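Local coordinates for protein insulinase family protease (Yersinia pestis, PDB 3GO9) that probably hydrolyses peptide bonds as a peptidase of the insulinase (M16) family, and binds zinc ions, at residues 167-172 with 442-447; 267-272 with 343-348. One frame throughout, in Å; residues are numbered along the deposited sequence. Where two conformers were deposited one is given.

Contact 1: residues 167-172 with 442-447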
# COMPACT_ATOMS: atom_id res chain seq x y z
N ILE A 167 4.89 -0.50 13.90
CA ILE A 167 4.04 -1.61 14.43
C ILE A 167 3.55 -1.26 15.80
O ILE A 167 2.56 -1.81 16.27
CB ILE A 167 4.88 -2.89 14.45
CG1 ILE A 167 5.32 -3.28 13.02
CG2 ILE A 167 4.16 -4.02 15.08
CD1 ILE A 167 4.24 -3.63 12.01
N GLN A 168 4.28 -0.35 16.47
CA GLN A 168 4.03 0.03 17.86
C GLN A 168 2.93 1.11 18.06
O GLN A 168 2.59 1.45 19.17
CB GLN A 168 5.36 0.51 18.51
CG GLN A 168 6.65 -0.24 18.10
CD GLN A 168 6.57 -1.71 18.42
OE1 GLN A 168 5.87 -2.09 19.33
NE2 GLN A 168 7.28 -2.54 17.63
N GLU A 169 2.45 1.69 16.98
CA GLU A 169 1.36 2.67 17.03
C GLU A 169 0.19 2.11 17.85
O GLU A 169 -0.28 1.04 17.54
CB GLU A 169 0.83 2.87 15.61
CG GLU A 169 1.10 4.16 14.95
CD GLU A 169 -0.09 4.56 14.11
OE1 GLU A 169 -0.37 3.86 13.11
OE2 GLU A 169 -0.76 5.54 14.49
N PRO A 170 -0.30 2.85 18.89
CA PRO A 170 -1.51 2.31 19.55
C PRO A 170 -2.72 2.02 18.62
O PRO A 170 -3.46 1.04 18.85
CB PRO A 170 -1.87 3.41 20.55
CG PRO A 170 -0.51 3.98 20.94
CD PRO A 170 0.33 3.92 19.69
N TRP A 171 -2.88 2.80 17.58
CA TRP A 171 -3.87 2.47 16.55
C TRP A 171 -3.67 1.06 15.95
O TRP A 171 -4.62 0.30 15.77
CB TRP A 171 -3.89 3.49 15.43
CG TRP A 171 -4.56 3.02 14.22
CD1 TRP A 171 -3.95 2.69 13.06
CD2 TRP A 171 -5.97 2.72 14.03
NE1 TRP A 171 -4.86 2.22 12.16
CE2 TRP A 171 -6.11 2.24 12.72
CE3 TRP A 171 -7.09 2.79 14.84
CZ2 TRP A 171 -7.33 1.85 12.18
CZ3 TRP A 171 -8.36 2.41 14.30
CH2 TRP A 171 -8.44 1.95 12.97
N TRP A 172 -2.44 0.75 15.56
CA TRP A 172 -2.17 -0.56 15.02
C TRP A 172 -2.42 -1.68 16.02
O TRP A 172 -3.05 -2.68 15.65
CB TRP A 172 -0.77 -0.60 14.38
CG TRP A 172 -0.55 -1.88 13.61
CD1 TRP A 172 0.39 -2.82 13.86
CD2 TRP A 172 -1.30 -2.35 12.46
NE1 TRP A 172 0.27 -3.86 12.95
CE2 TRP A 172 -0.75 -3.59 12.08
CE3 TRP A 172 -2.36 -1.83 11.73
CZ2 TRP A 172 -1.25 -4.33 11.02
CZ3 TRP A 172 -2.84 -2.57 10.64
CH2 TRP A 172 -2.30 -3.80 10.32
N VAL A 442 -12.97 7.03 16.24
CA VAL A 442 -11.68 6.66 16.81
C VAL A 442 -10.95 7.94 17.21
O VAL A 442 -10.54 8.70 16.35
CB VAL A 442 -10.86 5.85 15.82
CG1 VAL A 442 -9.46 5.58 16.47
CG2 VAL A 442 -11.59 4.55 15.41
N LEU A 443 -10.78 8.15 18.49
CA LEU A 443 -10.18 9.40 19.01
C LEU A 443 -8.78 9.08 19.47
O LEU A 443 -8.62 8.31 20.42
CB LEU A 443 -10.95 9.92 20.20
CG LEU A 443 -10.39 11.24 20.76
CD1 LEU A 443 -10.45 12.39 19.76
CD2 LEU A 443 -11.11 11.59 22.00
N MSE A 444 -7.80 9.74 18.86
CA MSE A 444 -6.43 9.62 19.34
C MSE A 444 -6.19 10.84 20.24
O MSE A 444 -6.52 11.95 19.84
CB MSE A 444 -5.44 9.64 18.21
CG MSE A 444 -5.91 8.99 16.97
SE MSE A 444 -5.92 7.05 17.14
CE MSE A 444 -4.02 7.04 16.76
N GLN A 445 -5.69 10.62 21.44
CA GLN A 445 -5.28 11.73 22.32
C GLN A 445 -3.77 11.73 22.59
O GLN A 445 -3.13 10.67 22.57
CB GLN A 445 -6.00 11.62 23.62
CG GLN A 445 -7.47 11.92 23.45
CD GLN A 445 -8.21 11.91 24.73
OE1 GLN A 445 -8.87 10.92 25.05
NE2 GLN A 445 -8.14 13.00 25.47
N PRO A 446 -3.20 12.93 22.79
CA PRO A 446 -1.75 12.96 23.20
C PRO A 446 -1.54 12.35 24.56
O PRO A 446 -2.39 12.49 25.44
CB PRO A 446 -1.45 14.46 23.26
CG PRO A 446 -2.47 15.11 22.35
CD PRO A 446 -3.73 14.29 22.58
N LYS A 447 -0.38 11.71 24.78
CA LYS A 447 -0.04 11.25 26.14
C LYS A 447 -0.15 12.40 27.14
O LYS A 447 0.26 13.51 26.84
CB LYS A 447 1.38 10.63 26.22
CG LYS A 447 1.68 10.09 27.64
CD LYS A 447 3.11 9.59 27.80
CE LYS A 447 3.63 9.87 29.23
NZ LYS A 447 4.66 8.90 29.67
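Trp171, in the first turn of helix 170-175, and Met444, on strand 440-446, mark the nearest backbone approach, 8.1 Å between their CA atoms. That spacing leaves the meeting to side chains, and it occurs at two points. Met444, modelled as selenomethionine, supplies the first: its terminal methyl CE lies 3.8 Å from Trp171 CB, so it meets the root of the aromatic side chain and not the indole. The CB of Met444 already points at the helix, and two successive bends, chi2 -74° and chi3 -81°, bring CE up to Trp171 CB. The second point is Val442, two residues earlier on the same face of the strand. Its CG1 sits against the CE3-CZ3 bond of Trp171, 4.0 Å from each of these two atoms, whereas its CG2 meets Trp171 CZ3 alone, also at 4.0 Å. CG1 approaches the indole obliquely, and the two side chains are roughly perpendicular. A chi1 of 163° sets the indole opposite the backbone N of Trp171 and carries its benzene part as far as Val442, while CB stays beside Met444. Glu169, at the N-cap position, is a doubtful third participant, because two conformers were deposited; in the one described its OE2 stands 4.2 Å from Met444 CE. Leu259, on the adjoining strand 257-261, also touches both Trp171 and Met444 and widens the apolar patch. The segments bury 155 Å² in total, and Val442 alone of the four touching residues is buried. The chemistry implies that the insulinase-type domain, through helix 170-175, meets the sheet shared with the inactive M16 domain by apolar contacts near van der Waals distance, with no polar bond between the segments to fix their orientation.

Contact 2: residues 267-272 with 343-348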
# COMPACT_ATOMS: atom_id res chain seq x y z
N ASP A 267 -5.45 16.35 19.41
CA ASP A 267 -6.33 15.19 19.12
C ASP A 267 -6.47 14.98 17.62
O ASP A 267 -6.42 15.92 16.85
CB ASP A 267 -7.75 15.38 19.70
CG ASP A 267 -7.80 15.31 21.21
OD1 ASP A 267 -6.75 15.11 21.84
OD2 ASP A 267 -8.89 15.49 21.79
N THR A 268 -6.72 13.73 17.22
CA THR A 268 -7.32 13.48 15.92
C THR A 268 -8.53 12.62 16.16
O THR A 268 -8.39 11.52 16.67
CB THR A 268 -6.38 12.75 14.95
OG1 THR A 268 -5.25 13.61 14.69
CG2 THR A 268 -7.09 12.44 13.66
N LEU A 269 -9.72 13.12 15.87
CA LEU A 269 -10.88 12.26 15.79
C LEU A 269 -11.05 11.75 14.38
O LEU A 269 -11.17 12.54 13.43
CB LEU A 269 -12.16 13.07 16.19
CG LEU A 269 -13.46 12.28 16.04
CD1 LEU A 269 -13.42 11.09 17.01
CD2 LEU A 269 -14.68 13.13 16.32
N SER A 270 -11.06 10.41 14.23
CA SER A 270 -11.24 9.80 12.92
C SER A 270 -12.65 9.21 12.86
O SER A 270 -13.10 8.56 13.81
CB SER A 270 -10.17 8.76 12.64
OG SER A 270 -8.85 9.39 12.60
N LEU A 271 -13.35 9.52 11.79
CA LEU A 271 -14.65 8.94 11.46
C LEU A 271 -14.31 7.89 10.42
O LEU A 271 -13.91 8.22 9.28
CB LEU A 271 -15.61 10.02 10.90
CG LEU A 271 -15.78 11.31 11.70
CD1 LEU A 271 -16.86 12.18 10.99
CD2 LEU A 271 -16.12 11.13 13.15
N MSE A 272 -14.45 6.61 10.79
CA MSE A 272 -13.91 5.50 9.99
C MSE A 272 -14.98 4.58 9.49
O MSE A 272 -15.93 4.31 10.20
CB MSE A 272 -13.03 4.52 10.78
CG MSE A 272 -12.31 4.97 11.98
SE MSE A 272 -10.55 4.32 11.67
CE MSE A 272 -10.37 5.69 10.33
N ALA A 343 -16.98 21.03 19.14
CA ALA A 343 -17.40 21.99 18.10
C ALA A 343 -16.99 21.52 16.70
O ALA A 343 -17.77 21.59 15.76
CB ALA A 343 -16.83 23.38 18.38
N ASN A 344 -15.76 21.02 16.57
CA ASN A 344 -15.24 20.61 15.30
C ASN A 344 -15.88 19.32 14.78
O ASN A 344 -16.21 19.20 13.60
CB ASN A 344 -13.70 20.53 15.33
CG ASN A 344 -13.05 21.90 15.19
OD1 ASN A 344 -13.64 22.79 14.59
ND2 ASN A 344 -11.86 22.10 15.80
N MSE A 345 -16.12 18.39 15.69
CA MSE A 345 -16.88 17.20 15.34
C MSE A 345 -18.31 17.55 14.89
O MSE A 345 -18.82 17.01 13.91
CB MSE A 345 -16.95 16.25 16.50
CG MSE A 345 -17.72 14.98 16.18
SE MSE A 345 -18.03 13.78 17.72
CE MSE A 345 -19.35 14.82 18.66
N THR A 346 -18.94 18.48 15.62
CA THR A 346 -20.30 18.93 15.29
C THR A 346 -20.34 19.55 13.89
O THR A 346 -21.27 19.29 13.11
CB THR A 346 -20.82 19.91 16.39
OG1 THR A 346 -20.99 19.19 17.63
CG2 THR A 346 -22.16 20.52 15.95
N PHE A 347 -19.33 20.35 13.56
CA PHE A 347 -19.19 20.97 12.24
C PHE A 347 -19.20 19.89 11.16
O PHE A 347 -19.96 19.96 10.21
CB PHE A 347 -17.88 21.76 12.12
CG PHE A 347 -17.54 22.12 10.69
CD1 PHE A 347 -18.29 23.09 10.03
CD2 PHE A 347 -16.54 21.48 10.00
CE1 PHE A 347 -18.00 23.43 8.71
CE2 PHE A 347 -16.25 21.81 8.64
CZ PHE A 347 -16.99 22.76 8.00
N VAL A 348 -18.35 18.89 11.31
CA VAL A 348 -18.30 17.81 10.30
C VAL A 348 -19.60 16.97 10.29
O VAL A 348 -20.08 16.62 9.24
CB VAL A 348 -17.05 16.92 10.47
CG1 VAL A 348 -17.09 15.76 9.49
CG2 VAL A 348 -15.79 17.75 10.25
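A helix laid against one face of a mixed sheet is the element formed here: strand 267-276 presents Leu269 and Leu271 to Met345 and Val348 of helix 341-358. The spacing explains the pairing, since residues two apart on the strand and three apart on the helix bring two side chains each to the common layer. The nearest CA atoms, those of Leu269 and Met345, are 7.8 Å apart. Leu269 uses one branch: its CD2 is 3.6 Å from Met345 CG and 3.7 Å from Met345 SE, with Met345 CB at 3.9 Å. One leucine methyl therefore sits against three atoms of the selenomethionine chain, and the two side chains meet at a slant. Met345 is extended through chi1 and chi2 as far as SE, which puts CB, CG and SE within reach of that methyl, and the bend at chi3 (72°) swings CE off the line. The second pair is lighter, a single approach of Leu271 CD1 to Val348 CG1 at 3.9 Å, in which the side chains run antiparallel past one another. All four residues are buried, and the 142 Å² enclosed between the segments is apolar. Neighbours extend the layer: Leu334 on strand 327-336 touches Val348, while Leu457, Ile460 and Tyr461 of helix 454-465 pack on Met345. Ser270, between the two leucines, has its OG hydrogen-bonded to His333 ND1; since His333 is a zinc ligand with Asp320, this bond probably helps to orient the imidazole. The contact itself is hydrophobic core, with the helix held to the sheet by apolar side chains from both elements. Such a layer of helix on sheet is typical of the alpha+beta fold of M16 domains, and both segments belong to the inactive M16 domain.

How the contacts relate
The two contacts lie 16 Å apart, centre to centre, and share one five-stranded mixed sheet, in which strands 440-446 and 267-276 are antiparallel neighbours. Probable backbone hydrogen bonds join them: Val442 O to Ser270 N at 2.8 Å and Met444 N to Thr268 O at 2.9 Å. Contact 1 uses the face carrying Val442 and Met444, contact 2 the reverse face, carrying Leu269 and Leu271. Along the chain the order is 167-172, 267-272, 343-348, 442-447, which places contact 2 wholly within the interval that contact 1 spans. This strand pair thus connects two layers: helix 341-358 backs the sheet, and helix 170-175, of the insulinase-type M16 domain, meets its other face.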